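Local coordinates for 457aa long hypothetical protein (Pyrococcus horikoshii, PDB 2CSU), which is of unknown function but combines a Rossmann-type CoA-binding domain with a flavodoxin-like domain and a related Ligase-CoA domain, at residues E330-L335 / R358-L362; I298-G303 / N343-A349; M371-V377 / P405-M411; A321-T327 / L363-V369. One frame throughout, in Å; residues are numbered along the deposited sequence.

Interaction 1: residues E330-L335 / R358-L362; sequences ELRSFL and RTAKL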
loop_
_atom_site.group_PDB
_atom_site.type_symbol
_atom_site.label_atom_id
_atom_site.label_comp_id
_atom_site.label_asym_id
_atom_site.label_seq_id
_atom_site.Cartn_x
_atom_site.Cartn_y
_atom_site.Cartn_z
ATOM N N GLU A 330 -20.801 19.219 -23.876
ATOM C CA GLU A 330 -20.446 20.239 -22.899
ATOM C C GLU A 330 -19.028 20.012 -22.390
ATOM O O GLU A 330 -18.304 20.967 -22.118
ATOM C CB GLU A 330 -21.467 20.161 -21.749
ATOM C CG GLU A 330 -21.734 21.229 -20.688
ATOM C CD GLU A 330 -22.955 21.288 -19.799
ATOM O OE1 GLU A 330 -24.123 20.990 -20.039
ATOM O OE2 GLU A 330 -22.584 21.713 -18.714
ATOM N N LEU A 331 -18.630 18.749 -22.255
ATOM C CA LEU A 331 -17.276 18.433 -21.794
ATOM C C LEU A 331 -16.275 19.039 -22.776
ATOM O O LEU A 331 -15.289 19.683 -22.392
ATOM C CB LEU A 331 -17.078 16.914 -21.720
ATOM C CG LEU A 331 -17.746 16.172 -20.555
ATOM C CD1 LEU A 331 -17.565 14.668 -20.724
ATOM C CD2 LEU A 331 -17.135 16.636 -19.235
ATOM N N ARG A 332 -16.558 18.827 -24.054
ATOM C CA ARG A 332 -15.735 19.320 -25.150
ATOM C C ARG A 332 -15.652 20.851 -25.200
ATOM O O ARG A 332 -14.727 21.406 -25.782
ATOM C CB ARG A 332 -16.319 18.783 -26.456
ATOM C CG ARG A 332 -15.531 19.053 -27.714
ATOM C CD ARG A 332 -15.735 17.862 -28.644
ATOM N NE ARG A 332 -17.135 17.444 -28.669
ATOM C CZ ARG A 332 -17.560 16.246 -29.063
ATOM N NH1 ARG A 332 -16.694 15.325 -29.471
ATOM N NH2 ARG A 332 -18.860 15.973 -29.052
ATOM N N SER A 333 -16.609 21.534 -24.583
ATOM C CA SER A 333 -16.610 22.988 -24.610
ATOM C C SER A 333 -15.637 23.655 -23.647
ATOM O O SER A 333 -15.014 24.660 -23.994
ATOM C CB SER A 333 -18.016 23.520 -24.353
ATOM O OG SER A 333 -18.340 23.440 -22.982
ATOM N N PHE A 334 -15.477 23.104 -22.449
ATOM C CA PHE A 334 -14.581 23.728 -21.483
ATOM C C PHE A 334 -13.266 23.001 -21.230
ATOM O O PHE A 334 -12.380 23.541 -20.572
ATOM C CB PHE A 334 -15.319 23.943 -20.161
ATOM C CG PHE A 334 -15.589 22.678 -19.401
ATOM C CD1 PHE A 334 -14.649 22.177 -18.504
ATOM C CD2 PHE A 334 -16.785 21.991 -19.579
ATOM C CE1 PHE A 334 -14.897 20.998 -17.784
ATOM C CE2 PHE A 334 -17.048 20.807 -18.869
ATOM C CZ PHE A 334 -16.103 20.312 -17.969
ATOM N N LEU A 335 -13.135 21.784 -21.744
ATOM C CA LEU A 335 -11.900 21.024 -21.556
ATOM C C LEU A 335 -10.926 21.263 -22.695
ATOM O O LEU A 335 -11.321 21.688 -23.769
ATOM C CB LEU A 335 -12.194 19.528 -21.463
ATOM C CG LEU A 335 -12.959 19.070 -20.224
ATOM C CD1 LEU A 335 -13.217 17.557 -20.299
ATOM C CD2 LEU A 335 -12.162 19.438 -18.997
ATOM N N ARG A 358 -17.136 20.642 -12.580
ATOM C CA ARG A 358 -18.014 20.553 -13.737
ATOM C C ARG A 358 -18.137 19.148 -14.314
ATOM O O ARG A 358 -19.242 18.667 -14.556
ATOM C CB ARG A 358 -17.545 21.516 -14.833
ATOM C CG ARG A 358 -17.824 22.980 -14.527
ATOM C CD ARG A 358 -17.325 23.877 -15.652
ATOM N NE ARG A 358 -18.326 24.078 -16.702
ATOM C CZ ARG A 358 -18.147 24.893 -17.740
ATOM N NH1 ARG A 358 -17.008 25.564 -17.859
ATOM N NH2 ARG A 358 -19.105 25.052 -18.648
ATOM N N THR A 359 -17.002 18.497 -14.541
ATOM C CA THR A 359 -17.013 17.150 -15.107
ATOM C C THR A 359 -17.750 16.132 -14.221
ATOM O O THR A 359 -18.509 15.299 -14.722
ATOM C CB THR A 359 -15.575 16.648 -15.357
ATOM O OG1 THR A 359 -14.911 17.535 -16.269
ATOM C CG2 THR A 359 -15.602 15.255 -15.953
ATOM N N ALA A 360 -17.531 16.205 -12.913
ATOM C CA ALA A 360 -18.174 15.281 -11.978
ATOM C C ALA A 360 -19.690 15.471 -12.003
ATOM O O ALA A 360 -20.449 14.494 -12.027
ATOM C CB ALA A 360 -17.630 15.500 -10.566
ATOM N N LYS A 361 -20.113 16.733 -12.001
ATOM C CA LYS A 361 -21.527 17.097 -12.045
ATOM C C LYS A 361 -22.138 16.519 -13.318
ATOM O O LYS A 361 -23.158 15.822 -13.281
ATOM C CB LYS A 361 -21.660 18.629 -12.033
ATOM C CG LYS A 361 -23.089 19.164 -12.091
ATOM C CD LYS A 361 -23.137 20.660 -11.726
ATOM C CE LYS A 361 -24.275 21.388 -12.444
ATOM N NZ LYS A 361 -24.330 22.850 -12.121
ATOM N N LEU A 362 -21.494 16.803 -14.443
ATOM C CA LEU A 362 -21.944 16.318 -15.736
ATOM C C LEU A 362 -22.020 14.798 -15.797
ATOM O O LEU A 362 -22.984 14.246 -16.329
ATOM C CB LEU A 362 -21.010 16.822 -16.843
ATOM C CG LEU A 362 -21.233 18.248 -17.347
ATOM C CD1 LEU A 362 -20.019 18.735 -18.121
ATOM C CD2 LEU A 362 -22.483 18.261 -18.217
HETATM O O HOH W 1 -18.568 26.047 -21.056
#
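Glu330 opens the contact on helix 325-334, its carboxylate carbon CD 3.4 Å from CD2 of Leu362 on helix 353-365. The two helical segments run almost exactly antiparallel, at 175°, axes 10.7 Å apart, as neighbours on one face of the sheet of an alpha/beta domain. Leu331 sets CD2 3.7 Å from CD1 of Leu362 and 3.8 Å from OG1 of Thr359; both Leu331 and Thr359 reach Val345 of that sheet. Ser333 stands off the interface proper: OG donates to O of Glu330 at 2.6 Å, and a water that donates to this OG (3.2 Å) also accepts from NH2 of Arg358 (2.7 Å). Phe334 is the centrepiece. The guanidinium of Arg358 lies flat over its ring, planes at 17° and centres 4.2 Å apart, an off-centre cation-pi stack, while CD of Arg358 sits squarely over the face, 4.1 Å from the ring centroid. At the ring edge CZ of Phe334 is 3.5 Å from OG1 of Thr359, a hydroxyl hydrogen-bonded to Asp355. No direct hydrogen bond crosses between these two segments; they are held by apolar packing of Leu331, Phe334 and Leu362 inside and an arginine-aromatic stack, backed by one water bridge, toward solvent.

Interaction 2: residues I298-G303 / N343-A349; sequences IMTNAG and NPVDMIA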
loop_
_atom_site.group_PDB
_atom_site.type_symbol
_atom_site.label_atom_id
_atom_site.label_comp_id
_atom_site.label_asym_id
_atom_site.label_seq_id
_atom_site.Cartn_x
_atom_site.Cartn_y
_atom_site.Cartn_z
ATOM N N ILE A 298 -15.425 7.062 -15.520
ATOM C CA ILE A 298 -14.100 7.376 -15.015
ATOM C C ILE A 298 -13.682 8.782 -15.442
ATOM O O ILE A 298 -13.682 9.092 -16.634
ATOM C CB ILE A 298 -13.024 6.417 -15.562
ATOM C CG1 ILE A 298 -13.321 4.969 -15.148
ATOM C CG2 ILE A 298 -11.656 6.849 -15.053
ATOM C CD1 ILE A 298 -12.457 3.957 -15.880
HETATM N N MSE A 299 -13.343 9.633 -14.474
HETATM C CA MSE A 299 -12.847 10.974 -14.797
HETATM C C MSE A 299 -11.423 11.050 -14.220
HETATM O O MSE A 299 -11.169 10.587 -13.106
HETATM C CB MSE A 299 -13.762 12.071 -14.221
HETATM C CG MSE A 299 -14.253 11.871 -12.785
HETATM SE SE MSE A 299 -15.423 13.175 -12.259
HETATM C CE MSE A 299 -14.301 14.326 -11.799
ATOM N N THR A 300 -10.489 11.622 -14.973
ATOM C CA THR A 300 -9.106 11.678 -14.507
ATOM C C THR A 300 -8.321 12.843 -15.108
ATOM O O THR A 300 -8.731 13.421 -16.125
ATOM C CB THR A 300 -8.361 10.366 -14.882
ATOM O OG1 THR A 300 -7.035 10.395 -14.364
ATOM C CG2 THR A 300 -8.270 10.216 -16.413
ATOM N N ASN A 301 -7.193 13.177 -14.477
ATOM C CA ASN A 301 -6.320 14.243 -14.966
ATOM C C ASN A 301 -5.032 13.620 -15.491
ATOM O O ASN A 301 -4.099 14.310 -15.874
ATOM C CB ASN A 301 -6.024 15.260 -13.845
ATOM C CG ASN A 301 -5.090 14.722 -12.767
ATOM O OD1 ASN A 301 -5.020 13.515 -12.512
ATOM N ND2 ASN A 301 -4.381 15.634 -12.106
ATOM N N ALA A 302 -5.008 12.293 -15.519
ATOM C CA ALA A 302 -3.855 11.532 -15.979
ATOM C C ALA A 302 -4.304 10.267 -16.708
ATOM O O ALA A 302 -5.009 9.433 -16.137
ATOM C CB ALA A 302 -2.980 11.155 -14.790
ATOM N N GLY A 303 -3.895 10.132 -17.965
ATOM C CA GLY A 303 -4.267 8.960 -18.745
ATOM C C GLY A 303 -3.839 7.637 -18.122
ATOM O O GLY A 303 -4.668 6.760 -17.898
ATOM N N ASN A 343 -15.945 7.216 -23.107
ATOM C CA ASN A 343 -16.255 6.427 -21.917
ATOM C C ASN A 343 -15.481 6.890 -20.674
ATOM O O ASN A 343 -16.054 7.134 -19.616
ATOM C CB ASN A 343 -15.935 4.962 -22.216
ATOM C CG ASN A 343 -16.921 4.417 -23.216
ATOM O OD1 ASN A 343 -16.741 3.344 -23.785
ATOM N ND2 ASN A 343 -18.007 5.182 -23.417
ATOM N N PRO A 344 -14.134 6.921 -20.796
ATOM C CA PRO A 344 -13.285 7.523 -19.782
ATOM C C PRO A 344 -12.985 8.992 -20.111
ATOM O O PRO A 344 -12.509 9.336 -21.187
ATOM C CB PRO A 344 -11.988 6.717 -19.793
ATOM C CG PRO A 344 -11.821 6.140 -21.199
ATOM C CD PRO A 344 -13.285 6.355 -21.837
ATOM N N VAL A 345 -13.313 9.880 -19.152
ATOM C CA VAL A 345 -13.101 11.307 -19.397
ATOM C C VAL A 345 -11.726 11.779 -18.910
ATOM O O VAL A 345 -11.452 11.862 -17.719
ATOM C CB VAL A 345 -14.203 12.096 -18.692
ATOM C CG1 VAL A 345 -13.931 13.593 -18.823
ATOM C CG2 VAL A 345 -15.550 11.780 -19.316
ATOM N N ASP A 346 -10.825 12.053 -19.867
ATOM C CA ASP A 346 -9.490 12.443 -19.449
ATOM C C ASP A 346 -9.250 13.943 -19.583
ATOM O O ASP A 346 -8.728 14.429 -20.579
ATOM C CB ASP A 346 -8.457 11.668 -20.268
ATOM C CG ASP A 346 -7.069 12.019 -19.750
ATOM O OD1 ASP A 346 -6.097 11.551 -20.344
ATOM O OD2 ASP A 346 -6.976 12.781 -18.792
HETATM N N MSE A 347 -9.698 14.692 -18.555
HETATM C CA MSE A 347 -9.227 16.064 -18.448
HETATM C C MSE A 347 -7.702 16.054 -18.434
HETATM O O MSE A 347 -7.066 15.118 -17.973
HETATM C CB MSE A 347 -9.736 16.662 -17.135
HETATM C CG MSE A 347 -11.109 16.132 -16.733
HETATM SE SE MSE A 347 -11.682 16.832 -15.182
HETATM C CE MSE A 347 -12.038 15.291 -14.329
ATOM N N ILE A 348 -7.112 17.109 -19.007
ATOM C CA ILE A 348 -5.661 17.140 -19.074
ATOM C C ILE A 348 -5.043 17.420 -17.702
ATOM O O ILE A 348 -5.727 17.660 -16.714
ATOM C CB ILE A 348 -5.257 18.213 -20.089
ATOM C CG1 ILE A 348 -6.020 18.016 -21.404
ATOM C CG2 ILE A 348 -3.754 18.102 -20.399
ATOM C CD1 ILE A 348 -6.101 16.545 -21.815
ATOM N N ALA A 349 -3.716 17.338 -17.712
ATOM C CA ALA A 349 -2.916 17.556 -16.515
ATOM C C ALA A 349 -3.130 18.961 -15.951
ATOM O O ALA A 349 -2.748 19.255 -14.817
ATOM C CB ALA A 349 -1.447 17.340 -16.833
HETATM O O HOH W 2 -4.590 18.970 -12.842
#
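This is a parallel strand pairing in the Ligase-CoA domain, consistent with a flavodoxin-like fold: strand 344-346 lies beside strand 295-300, which pairs with strand 371-377 as well. The segment axes are 4.7 Å apart and 12° from parallel. Two hydrogen bonds define the register, Val345 N to Ile298 O at 2.7 Å and Thr300 N to Val345 O at 2.9 Å, so that Met299 faces Val345 and Thr300 faces Asp346. Met299 and Val345 turn to the sheet face packed by helix 353-365; CE of selenomethionine Met299 meets CE of Met347 at 3.5 Å. Beyond Thr300, Met347 N is 2.9 Å from Thr300 O, but the angle is too poor for a hydrogen bond, and the segments continue side by side with CA-H...O contacts, Asn301 CA to Met347 O at 3.2 Å and Ala349 CA to Asn301 O at 3.5 Å. A water accepts weakly from Asn301 ND2 (3.4 Å) and donates to Ala349 O (2.7 Å); the same ND2 bonds to Val377 O. Thr300 OG1 donates to Ala302 O at 2.9 Å as the chain turns into helix 303-314. Register is therefore set by the backbone bonds at Val345 and Thr300, and past them regular sheet bonding ends.

Interaction 3: residues M371-V377 / P405-M411; sequences MLIAICV and PVLAMFM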
loop_
_atom_site.group_PDB
_atom_site.type_symbol
_atom_site.label_atom_id
_atom_site.label_comp_id
_atom_site.label_asym_id
_atom_site.label_seq_id
_atom_site.Cartn_x
_atom_site.Cartn_y
_atom_site.Cartn_z
HETATM N N MSE A 371 -22.045 4.831 -11.423
HETATM C CA MSE A 371 -20.999 5.081 -10.451
HETATM C C MSE A 371 -19.938 6.004 -11.047
HETATM O O MSE A 371 -19.664 5.949 -12.237
HETATM C CB MSE A 371 -20.378 3.743 -10.032
HETATM C CG MSE A 371 -19.521 3.798 -8.776
HETATM SE SE MSE A 371 -19.221 2.144 -8.117
HETATM C CE MSE A 371 -17.820 1.830 -8.833
ATOM N N LEU A 372 -19.348 6.852 -10.215
ATOM C CA LEU A 372 -18.320 7.776 -10.671
ATOM C C LEU A 372 -17.011 7.542 -9.919
ATOM O O LEU A 372 -16.970 7.579 -8.691
ATOM C CB LEU A 372 -18.796 9.223 -10.466
ATOM C CG LEU A 372 -17.936 10.402 -10.940
ATOM C CD1 LEU A 372 -17.798 10.330 -12.453
ATOM C CD2 LEU A 372 -18.552 11.716 -10.563
ATOM N N ILE A 373 -15.948 7.280 -10.665
ATOM C CA ILE A 373 -14.595 7.155 -10.123
ATOM C C ILE A 373 -13.724 8.368 -10.469
ATOM O O ILE A 373 -13.400 8.632 -11.618
ATOM C CB ILE A 373 -13.965 5.880 -10.688
ATOM C CG1 ILE A 373 -14.610 4.649 -10.044
ATOM C CG2 ILE A 373 -12.458 5.848 -10.365
ATOM C CD1 ILE A 373 -13.958 3.342 -10.502
ATOM N N ALA A 374 -13.380 9.137 -9.420
ATOM C CA ALA A 374 -12.528 10.308 -9.650
ATOM C C ALA A 374 -11.038 10.015 -9.403
ATOM O O ALA A 374 -10.611 9.678 -8.307
ATOM C CB ALA A 374 -13.001 11.429 -8.720
ATOM N N ILE A 375 -10.241 10.132 -10.488
ATOM C CA ILE A 375 -8.798 9.887 -10.382
ATOM C C ILE A 375 -7.989 11.186 -10.541
ATOM O O ILE A 375 -8.155 11.949 -11.489
ATOM C CB ILE A 375 -8.404 8.899 -11.486
ATOM C CG1 ILE A 375 -9.148 7.572 -11.301
ATOM C CG2 ILE A 375 -6.891 8.610 -11.424
ATOM C CD1 ILE A 375 -8.879 6.591 -12.445
ATOM N N CYS A 376 -7.105 11.455 -9.556
ATOM C CA CYS A 376 -6.362 12.683 -9.653
ATOM C C CYS A 376 -4.940 12.488 -9.165
ATOM O O CYS A 376 -4.675 12.180 -8.012
ATOM C CB CYS A 376 -7.044 13.718 -8.765
ATOM S SG CYS A 376 -6.085 15.246 -8.637
ATOM N N VAL A 377 -4.013 12.610 -10.116
ATOM C CA VAL A 377 -2.665 12.892 -9.696
ATOM C C VAL A 377 -2.593 14.363 -9.274
ATOM O O VAL A 377 -2.941 15.276 -10.015
ATOM C CB VAL A 377 -1.737 12.623 -10.875
ATOM C CG1 VAL A 377 -0.295 12.864 -10.443
ATOM C CG2 VAL A 377 -1.889 11.185 -11.332
ATOM N N PRO A 405 -23.074 6.136 -6.070
ATOM C CA PRO A 405 -21.806 6.019 -5.353
ATOM C C PRO A 405 -20.678 6.755 -6.068
ATOM O O PRO A 405 -20.598 6.755 -7.299
ATOM C CB PRO A 405 -21.582 4.507 -5.308
ATOM C CG PRO A 405 -22.222 4.035 -6.583
ATOM C CD PRO A 405 -23.504 4.832 -6.608
ATOM N N VAL A 406 -19.815 7.392 -5.283
ATOM C CA VAL A 406 -18.652 8.089 -5.810
ATOM C C VAL A 406 -17.368 7.602 -5.142
ATOM O O VAL A 406 -17.227 7.591 -3.925
ATOM C CB VAL A 406 -18.841 9.582 -5.556
ATOM C CG1 VAL A 406 -17.599 10.344 -6.012
ATOM C CG2 VAL A 406 -20.048 10.091 -6.320
ATOM N N LEU A 407 -16.430 7.137 -5.985
ATOM C CA LEU A 407 -15.154 6.676 -5.459
ATOM C C LEU A 407 -14.009 7.557 -5.954
ATOM O O LEU A 407 -14.040 8.118 -7.042
ATOM C CB LEU A 407 -14.942 5.238 -5.926
ATOM C CG LEU A 407 -16.054 4.306 -5.442
ATOM C CD1 LEU A 407 -15.825 2.852 -5.861
ATOM C CD2 LEU A 407 -16.195 4.300 -3.919
ATOM N N ALA A 408 -12.990 7.704 -5.092
ATOM C CA ALA A 408 -11.854 8.528 -5.470
ATOM C C ALA A 408 -10.547 7.740 -5.425
ATOM O O ALA A 408 -10.341 6.854 -4.605
ATOM C CB ALA A 408 -11.784 9.720 -4.512
HETATM N N MSE A 409 -9.674 8.054 -6.397
HETATM C CA MSE A 409 -8.320 7.539 -6.337
HETATM C C MSE A 409 -7.313 8.658 -6.567
HETATM O O MSE A 409 -7.140 9.156 -7.672
HETATM C CB MSE A 409 -8.167 6.470 -7.420
HETATM C CG MSE A 409 -7.006 5.513 -7.137
HETATM SE SE MSE A 409 -5.733 5.596 -8.404
HETATM C CE MSE A 409 -4.361 6.077 -7.344
ATOM N N PHE A 410 -6.682 9.080 -5.459
ATOM C CA PHE A 410 -5.792 10.232 -5.536
ATOM C C PHE A 410 -4.325 9.842 -5.353
ATOM O O PHE A 410 -3.969 8.992 -4.546
ATOM C CB PHE A 410 -6.206 11.221 -4.447
ATOM C CG PHE A 410 -7.201 12.199 -4.996
ATOM C CD1 PHE A 410 -8.336 11.734 -5.648
ATOM C CD2 PHE A 410 -6.990 13.559 -4.835
ATOM C CE1 PHE A 410 -9.267 12.638 -6.136
ATOM C CE2 PHE A 410 -7.931 14.461 -5.327
ATOM C CZ PHE A 410 -9.072 14.005 -5.977
HETATM N N MSE A 411 -3.461 10.479 -6.167
HETATM C CA MSE A 411 -2.034 10.198 -6.068
HETATM C C MSE A 411 -1.213 11.489 -6.008
HETATM O O MSE A 411 -1.424 12.432 -6.757
HETATM C CB MSE A 411 -1.624 9.383 -7.296
HETATM C CG MSE A 411 -2.192 7.963 -7.274
HETATM SE SE MSE A 411 -1.792 7.045 -8.767
HETATM C CE MSE A 411 -0.003 7.020 -8.569
#
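A cysteine laid against an aromatic ring stands out in an otherwise regular strand pair: CB of Cys376 sits 3.5 Å from the centroid of the Phe410 ring, over its face, and SG lies obliquely at 4.3 Å from the same centroid. Ala374 lies on this side of the sheet too, its O at the ring edge, 3.9 Å from CE1 of Phe410. The backbones run parallel, 4.5 Å apart at their axes and 15° off, with six hydrogen bonds of 2.7 to 3.2 Å alternating in direction from Leu372 N to Pro405 O up to Met411 N to Cys376 O. Leu372, Ala374 and Cys376 pair with Val406, Ala408 and Phe410 on the face packed by helix 388-400, with helix 353-365 alongside. Ile373, Ile375 and Val377 pair with Leu407, Met409 and Met411 on the other face, where Ile373 and Ile375 meet helix 303-314 and Leu407 meets helix 434-450. At the start, CG of Met371 touches CG of Pro405 at 3.5 Å. Strand 371-377, helix 388-400 and strand 406-411 form a beta-alpha-beta unit, its strands adjacent and parallel in the sheet core of an alpha/beta domain, consistent with a flavodoxin-like fold.

Interaction 4: residues A321-T327 / L363-V369; sequences ATLEEKT and LLQDPNV
An Asx turn built on Asp366 organises this junction in the probably flavodoxin-like domain, where the N-terminus of helix 325-334 meets the C-terminus of helix 353-365. Segment 321-327 is extended through Glu324, the N-cap, and helical from Glu325; segment 363-369 is helical through Gln365, then makes a type I beta turn from Asp366 to Val369, closed by Val369 N to Asp366 O at 3.2 Å. Ala321 and Val369 have the nearest CA atoms, 5.8 Å apart. With chi1 t, Asp366 uses both carboxylate oxygens: OD1 accepts from Asn368 N at 3.0 Å, while OD2 accepts from Glu324 N at 2.8 Å and Thr327 OG1 (chi1 m) at 3.0 Å. Asn368 ND2 gives a weak hydrogen bond to Thr322 O at 3.0 Å, and Lys326 NZ forms a salt bridge to Glu324 OE2 at 3.2 Å, its hydrogen bond weak. Lys404 NZ serves the carbonyls of Leu364 and Val369. Beneath, CD2 of Leu323 (m, t) lies 3.8 Å from CD2 of Leu363 (m, t) and 3.9 Å from CG2 of Val369.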
loop_
_atom_site.group_PDB
_atom_site.type_symbol
_atom_site.label_atom_id
_atom_site.label_comp_id
_atom_site.label_asym_id
_atom_site.label_seq_id
_atom_site.Cartn_x
_atom_site.Cartn_y
_atom_site.Cartn_z
ATOM N N ALA A 321 -19.619 2.988 -18.789
ATOM C CA ALA A 321 -20.871 3.518 -19.308
ATOM C C ALA A 321 -20.682 4.250 -20.638
ATOM O O ALA A 321 -19.565 4.622 -21.005
ATOM C CB ALA A 321 -21.498 4.459 -18.283
ATOM N N THR A 322 -21.780 4.426 -21.368
ATOM C CA THR A 322 -21.741 5.143 -22.640
ATOM C C THR A 322 -22.441 6.454 -22.340
ATOM O O THR A 322 -23.607 6.456 -21.946
ATOM C CB THR A 322 -22.513 4.410 -23.763
ATOM O OG1 THR A 322 -21.951 3.109 -23.969
ATOM C CG2 THR A 322 -22.420 5.203 -25.065
ATOM N N LEU A 323 -21.722 7.560 -22.502
ATOM C CA LEU A 323 -22.267 8.880 -22.213
ATOM C C LEU A 323 -23.213 9.404 -23.288
ATOM O O LEU A 323 -23.221 8.902 -24.412
ATOM C CB LEU A 323 -21.118 9.874 -22.025
ATOM C CG LEU A 323 -20.000 9.448 -21.064
ATOM C CD1 LEU A 323 -18.978 10.562 -20.947
ATOM C CD2 LEU A 323 -20.592 9.102 -19.700
ATOM N N GLU A 324 -24.019 10.404 -22.935
ATOM C CA GLU A 324 -24.939 11.015 -23.897
ATOM C C GLU A 324 -24.168 12.073 -24.676
ATOM O O GLU A 324 -23.195 12.633 -24.163
ATOM C CB GLU A 324 -26.138 11.653 -23.186
ATOM C CG GLU A 324 -27.160 10.640 -22.691
ATOM C CD GLU A 324 -28.527 11.246 -22.423
ATOM O OE1 GLU A 324 -28.603 12.240 -21.672
ATOM O OE2 GLU A 324 -29.528 10.718 -22.958
ATOM N N GLU A 325 -24.581 12.341 -25.912
ATOM C CA GLU A 325 -23.887 13.375 -26.673
ATOM C C GLU A 325 -23.929 14.726 -25.956
ATOM O O GLU A 325 -22.962 15.476 -25.918
ATOM C CB GLU A 325 -24.558 13.489 -28.042
ATOM C CG GLU A 325 -23.609 13.136 -29.189
ATOM C CD GLU A 325 -22.537 14.194 -29.294
ATOM O OE1 GLU A 325 -21.586 14.144 -28.528
ATOM O OE2 GLU A 325 -22.663 15.069 -30.151
ATOM N N LYS A 326 -25.118 15.045 -25.412
ATOM C CA LYS A 326 -25.270 16.312 -24.704
ATOM C C LYS A 326 -24.166 16.509 -23.663
ATOM O O LYS A 326 -23.578 17.574 -23.526
ATOM C CB LYS A 326 -26.636 16.313 -24.018
ATOM C CG LYS A 326 -27.789 16.188 -25.016
ATOM C CD LYS A 326 -29.053 15.610 -24.374
ATOM C CE LYS A 326 -29.740 14.570 -25.266
ATOM N NZ LYS A 326 -30.189 13.445 -24.450
ATOM N N THR A 327 -23.922 15.439 -22.884
ATOM C CA THR A 327 -22.887 15.516 -21.862
ATOM C C THR A 327 -21.490 15.593 -22.484
ATOM O O THR A 327 -20.660 16.410 -22.109
ATOM C CB THR A 327 -22.997 14.275 -20.976
ATOM O OG1 THR A 327 -24.293 14.244 -20.376
ATOM C CG2 THR A 327 -21.941 14.325 -19.868
ATOM N N LEU A 363 -20.997 14.115 -15.279
ATOM C CA LEU A 363 -21.000 12.654 -15.296
ATOM C C LEU A 363 -22.070 12.081 -14.369
ATOM O O LEU A 363 -22.755 11.125 -14.732
ATOM C CB LEU A 363 -19.625 12.099 -14.911
ATOM C CG LEU A 363 -18.523 12.258 -15.955
ATOM C CD1 LEU A 363 -17.182 11.840 -15.362
ATOM C CD2 LEU A 363 -18.868 11.427 -17.176
ATOM N N LEU A 364 -22.213 12.665 -13.182
ATOM C CA LEU A 364 -23.219 12.199 -12.225
ATOM C C LEU A 364 -24.650 12.479 -12.702
ATOM O O LEU A 364 -25.604 11.886 -12.204
ATOM C CB LEU A 364 -23.003 12.860 -10.857
ATOM C CG LEU A 364 -21.789 12.442 -10.016
ATOM C CD1 LEU A 364 -21.640 13.380 -8.842
ATOM C CD2 LEU A 364 -21.946 11.010 -9.527
ATOM N N GLN A 365 -24.798 13.388 -13.660
ATOM C CA GLN A 365 -26.122 13.727 -14.177
ATOM C C GLN A 365 -26.488 12.886 -15.395
ATOM O O GLN A 365 -27.668 12.755 -15.745
ATOM C CB GLN A 365 -26.192 15.218 -14.526
ATOM C CG GLN A 365 -26.563 16.103 -13.346
ATOM C CD GLN A 365 -26.416 17.593 -13.645
ATOM O OE1 GLN A 365 -26.549 18.426 -12.750
ATOM N NE2 GLN A 365 -26.133 17.930 -14.907
ATOM N N ASP A 366 -25.478 12.318 -16.043
ATOM C CA ASP A 366 -25.732 11.486 -17.207
ATOM C C ASP A 366 -26.515 10.274 -16.723
ATOM O O ASP A 366 -26.103 9.580 -15.795
ATOM C CB ASP A 366 -24.422 11.052 -17.861
ATOM C CG ASP A 366 -24.620 10.510 -19.264
ATOM O OD1 ASP A 366 -25.088 9.364 -19.402
ATOM O OD2 ASP A 366 -24.312 11.237 -20.235
ATOM N N PRO A 367 -27.669 10.012 -17.347
ATOM C CA PRO A 367 -28.528 8.883 -16.983
ATOM C C PRO A 367 -27.906 7.502 -17.164
ATOM O O PRO A 367 -28.453 6.516 -16.680
ATOM C CB PRO A 367 -29.747 9.082 -17.879
ATOM C CG PRO A 367 -29.132 9.690 -19.121
ATOM C CD PRO A 367 -28.205 10.723 -18.522
ATOM N N ASN A 368 -26.775 7.419 -17.855
ATOM C CA ASN A 368 -26.140 6.121 -18.076
ATOM C C ASN A 368 -25.010 5.809 -17.109
ATOM O O ASN A 368 -24.403 4.743 -17.182
ATOM C CB ASN A 368 -25.616 6.016 -19.511
ATOM C CG ASN A 368 -26.733 5.959 -20.533
ATOM O OD1 ASN A 368 -27.716 5.248 -20.355
ATOM N ND2 ASN A 368 -26.579 6.708 -21.620
ATOM N N VAL A 369 -24.721 6.745 -16.213
ATOM C CA VAL A 369 -23.663 6.554 -15.229
ATOM C C VAL A 369 -24.277 6.058 -13.924
ATOM O O VAL A 369 -25.189 6.683 -13.378
ATOM C CB VAL A 369 -22.898 7.873 -14.966
ATOM C CG1 VAL A 369 -21.834 7.660 -13.894
ATOM C CG2 VAL A 369 -22.245 8.358 -16.261
#

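Helices 325-334 and 353-365 are joined twice: interaction 1 packs their flanks and interaction 4, with its centre about 11 Å away, ties the start of one to the end of the other. Both sit on one face of the sheet that interactions 2 and 3 build. Interaction 1 meets interaction 2 through apolar contacts, with Ala360 CA 3.5 Å from Met299 SE and Leu331 CD1 3.8 Å from Val345 CG2. Leu363 of interaction 4 reaches across to interaction 3, its CD1 3.3 Å from Leu372 CD1. Interactions 2 and 3, centres about 10 Å apart, use neighbouring strands, 295-300 and 371-377, joined by Met299 O to Ile375 N at 2.8 Å.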